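Local coordinates for protein amidohydrolase (Brucella melitensis biovar Abortus, PDB 4F0L) that binds a metal ion, modelled as iron(III), and is probably a deaminase of the amidohydrolase family, at residues E27-G32 and C39-G44. Residues are numbered along the deposited sequence; the frame is centred on the assembly and turned at random.
Sequences ENVRIG and CSIETG
Strands 29-34 and 37-42 form an antiparallel beta hairpin in the small N-terminal beta-sheet, and this contact runs from the turn-side pair Gly32-Ser40 out to Gly44; the axes of 29-32 and 39-42 run 179° apart in direction. Arg30 and Glu42 make a hydrogen-bonded pair: Arg30 N donates to Glu42 O at 2.8 Å, almost along the C=O axis, and Glu42 N returns a bond to Arg30 O at 3.0 Å in the carbonyl plane. Nearer the turn, Gly32 N donates to Ser40 O from 30° above the carbonyl plane, and Gly32 O accepts from Cys39 N at 2.8 Å, the donor again above the plane. A water joins the two pairs, donating to Arg30 O and lying 2.6 Å from Ser40 OG. Ser40 OG lies 3.6 Å from Gly32 CA and Cys39 SG 3.5 Å from Gly32 C, so both pack against the bare glycine backbone. Arg30 and Glu42 point the same way side by side, yet Arg30 NH1 stays 4.1 Å from Glu42 OE1, beyond a salt bridge, with the guanidinium and carboxylate planes 69° apart; the stronger partner is Asp51, bridged by Arg30 NE, while Phe13 offers a cation-pi contact. On the other face, Val29 CG1, anti to its backbone N, meets Ile41 CG2 at 3.7 Å, beside Leu21. Gly44 N donates to Glu27 O, and backbone bonds of Val29 with Ala16, at a G1 bulge, and of Ile31 with Ile14 attach this antiparallel hairpin to strand 12-16.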
ATOM      1  N   GLU B  27      12.424  -8.447 -26.468  1.00 23.43           N
ATOM      2  CA  GLU B  27      13.764  -8.529 -25.923  1.00 23.66           C
ATOM      3  C   GLU B  27      14.784  -7.840 -26.812  1.00 22.15           C
ATOM      4  O   GLU B  27      14.634  -7.788 -28.049  1.00 22.30           O
ATOM      5  CB  GLU B  27      14.155 -10.003 -25.749  1.00 26.36           C
ATOM      6  CG  GLU B  27      13.300 -10.730 -24.725  1.00 29.29           C
ATOM      7  CD  GLU B  27      13.772 -12.155 -24.552  1.00 33.79           C
ATOM      8  OE1 GLU B  27      13.195 -13.059 -25.196  1.00 40.34           O
ATOM      9  OE2 GLU B  27      14.768 -12.360 -23.842  1.00 35.46           O
ATOM     10  N   ASN B  28      15.828  -7.332 -26.169  1.00 21.08           N
ATOM     11  CA  ASN B  28      16.944  -6.722 -26.840  1.00 21.60           C
ATOM     12  C   ASN B  28      16.464  -5.577 -27.746  1.00 20.93           C
ATOM     13  O   ASN B  28      16.667  -5.592 -28.959  1.00 21.22           O
ATOM     14  CB  ASN B  28      17.761  -7.787 -27.610  1.00 22.91           C
ATOM     15  CG  ASN B  28      18.603  -8.636 -26.672  1.00 24.35           C
ATOM     16  OD1 ASN B  28      19.162  -8.126 -25.722  1.00 23.95           O
ATOM     17  ND2 ASN B  28      18.663  -9.938 -26.910  1.00 25.70           N
ATOM     18  N   VAL B  29      15.835  -4.597 -27.110  1.00 19.93           N
ATOM     19  CA  VAL B  29      15.113  -3.521 -27.789  1.00 19.31           C
ATOM     20  C   VAL B  29      15.985  -2.268 -27.800  1.00 19.53           C
ATOM     21  O   VAL B  29      16.426  -1.786 -26.746  1.00 18.42           O
ATOM     22  CB  VAL B  29      13.769  -3.236 -27.057  1.00 18.71           C
ATOM     23  CG1 VAL B  29      12.933  -2.150 -27.749  1.00 17.69           C
ATOM     24  CG2 VAL B  29      12.929  -4.516 -26.962  1.00 18.81           C
ATOM     25  N   ARG B  30      16.269  -1.753 -28.997  1.00 19.65           N
ATOM     26  CA  ARG B  30      17.035  -0.532 -29.130  1.00 20.66           C
ATOM     27  C   ARG B  30      16.070   0.635 -29.360  1.00 20.52           C
ATOM     28  O   ARG B  30      15.317   0.628 -30.321  1.00 20.29           O
ATOM     29  CB  ARG B  30      17.985  -0.678 -30.297  1.00 22.39           C
ATOM     30  CG  ARG B  30      19.152   0.231 -30.248  1.00 23.49           C
ATOM     31  CD  ARG B  30      20.279  -0.321 -31.130  1.00 25.23           C
ATOM     32  NE  ARG B  30      21.332   0.672 -31.105  1.00 25.83           N
ATOM     33  CZ  ARG B  30      21.733   1.413 -32.131  1.00 27.45           C
ATOM     34  NH1 ARG B  30      21.206   1.266 -33.330  1.00 28.19           N
ATOM     35  NH2 ARG B  30      22.692   2.304 -31.945  1.00 27.75           N
ATOM     36  N   ILE B  31      16.047   1.600 -28.439  1.00 19.94           N
ATOM     37  CA  ILE B  31      15.139   2.736 -28.548  1.00 19.75           C
ATOM     38  C   ILE B  31      15.962   3.951 -28.915  1.00 19.26           C
ATOM     39  O   ILE B  31      16.851   4.341 -28.162  1.00 19.36           O
ATOM     40  CB  ILE B  31      14.411   3.019 -27.232  1.00 18.96           C
ATOM     41  CG1 ILE B  31      13.676   1.774 -26.732  1.00 19.68           C
ATOM     42  CG2 ILE B  31      13.427   4.158 -27.408  1.00 18.72           C
ATOM     43  CD1 ILE B  31      13.154   1.952 -25.317  1.00 19.21           C
ATOM     44  N   GLY B  32      15.678   4.539 -30.082  1.00 19.34           N
ATOM     45  CA  GLY B  32      16.396   5.747 -30.516  1.00 19.09           C
ATOM     46  C   GLY B  32      15.601   6.980 -30.110  1.00 17.63           C
ATOM     47  O   GLY B  32      14.384   6.970 -30.212  1.00 17.17           O
ATOM     48  N   CYS B  39      12.594   8.078 -32.133  1.00 16.11           N
ATOM     49  CA  CYS B  39      12.739   8.098 -33.582  1.00 17.10           C
ATOM     50  C   CYS B  39      12.735   6.683 -34.154  1.00 17.86           C
ATOM     51  O   CYS B  39      12.437   6.498 -35.344  1.00 19.13           O
ATOM     52  CB  CYS B  39      13.996   8.886 -33.987  1.00 17.63           C
ATOM     53  SG  CYS B  39      15.537   8.183 -33.366  1.00 17.55           S
ATOM     54  N   SER B  40      13.085   5.693 -33.338  1.00 17.65           N
ATOM     55  CA  SER B  40      13.161   4.299 -33.796  1.00 18.06           C
ATOM     56  C   SER B  40      13.033   3.320 -32.639  1.00 17.73           C
ATOM     57  O   SER B  40      13.407   3.620 -31.513  1.00 18.02           O
ATOM     58  CB  SER B  40      14.485   4.053 -34.550  1.00 18.29           C
ATOM     59  OG  SER B  40      15.584   4.248 -33.687  1.00 17.70           O
ATOM     60  N   ILE B  41      12.446   2.163 -32.922  1.00 18.34           N
ATOM     61  CA  ILE B  41      12.413   1.035 -32.013  1.00 18.97           C
ATOM     62  C   ILE B  41      12.736  -0.204 -32.844  1.00 20.61           C
ATOM     63  O   ILE B  41      12.048  -0.477 -33.822  1.00 20.59           O
ATOM     64  CB  ILE B  41      11.045   0.835 -31.343  1.00 18.91           C
ATOM     65  CG1 ILE B  41      10.666   2.042 -30.470  1.00 18.45           C
ATOM     66  CG2 ILE B  41      11.065  -0.405 -30.452  1.00 18.95           C
ATOM     67  CD1 ILE B  41       9.193   1.987 -30.052  1.00 18.08           C
ATOM     68  N   GLU B  42      13.768  -0.933 -32.431  1.00 22.28           N
ATOM     69  CA  GLU B  42      14.286  -2.119 -33.136  1.00 24.88           C
ATOM     70  C   GLU B  42      14.334  -3.242 -32.111  1.00 24.04           C
ATOM     71  O   GLU B  42      14.886  -3.029 -31.043  1.00 24.01           O
ATOM     72  CB  GLU B  42      15.722  -1.852 -33.582  1.00 27.45           C
ATOM     73  CG  GLU B  42      15.966  -1.511 -35.031  1.00 31.73           C
ATOM     74  CD  GLU B  42      17.410  -1.875 -35.445  1.00 35.61           C
ATOM     75  OE1 GLU B  42      18.358  -1.311 -34.823  1.00 38.92           O
ATOM     76  OE2 GLU B  42      17.607  -2.747 -36.347  1.00 35.73           O
ATOM     77  N   THR B  43      13.783  -4.415 -32.399  1.00 23.24           N
ATOM     78  CA  THR B  43      13.800  -5.512 -31.426  1.00 24.00           C
ATOM     79  C   THR B  43      14.748  -6.638 -31.881  1.00 25.11           C
ATOM     80  O   THR B  43      15.085  -6.737 -33.055  1.00 24.28           O
ATOM     81  CB  THR B  43      12.416  -6.107 -31.179  1.00 24.29           C
ATOM     82  OG1 THR B  43      11.966  -6.750 -32.365  1.00 25.31           O
ATOM     83  CG2 THR B  43      11.389  -5.032 -30.791  1.00 23.30           C
ATOM     84  N   GLY B  44      15.223  -7.426 -30.926  1.00 25.63           N
ATOM     85  CA  GLY B  44      16.126  -8.532 -31.196  1.00 25.91           C
ATOM     86  C   GLY B  44      17.457  -8.102 -31.770  1.00 26.89           C
ATOM     87  O   GLY B  44      17.971  -8.792 -32.651  1.00 27.20           O
TER
HETATM   88  O   HOH W   1      16.254   1.974 -32.605  1.00 21.65           O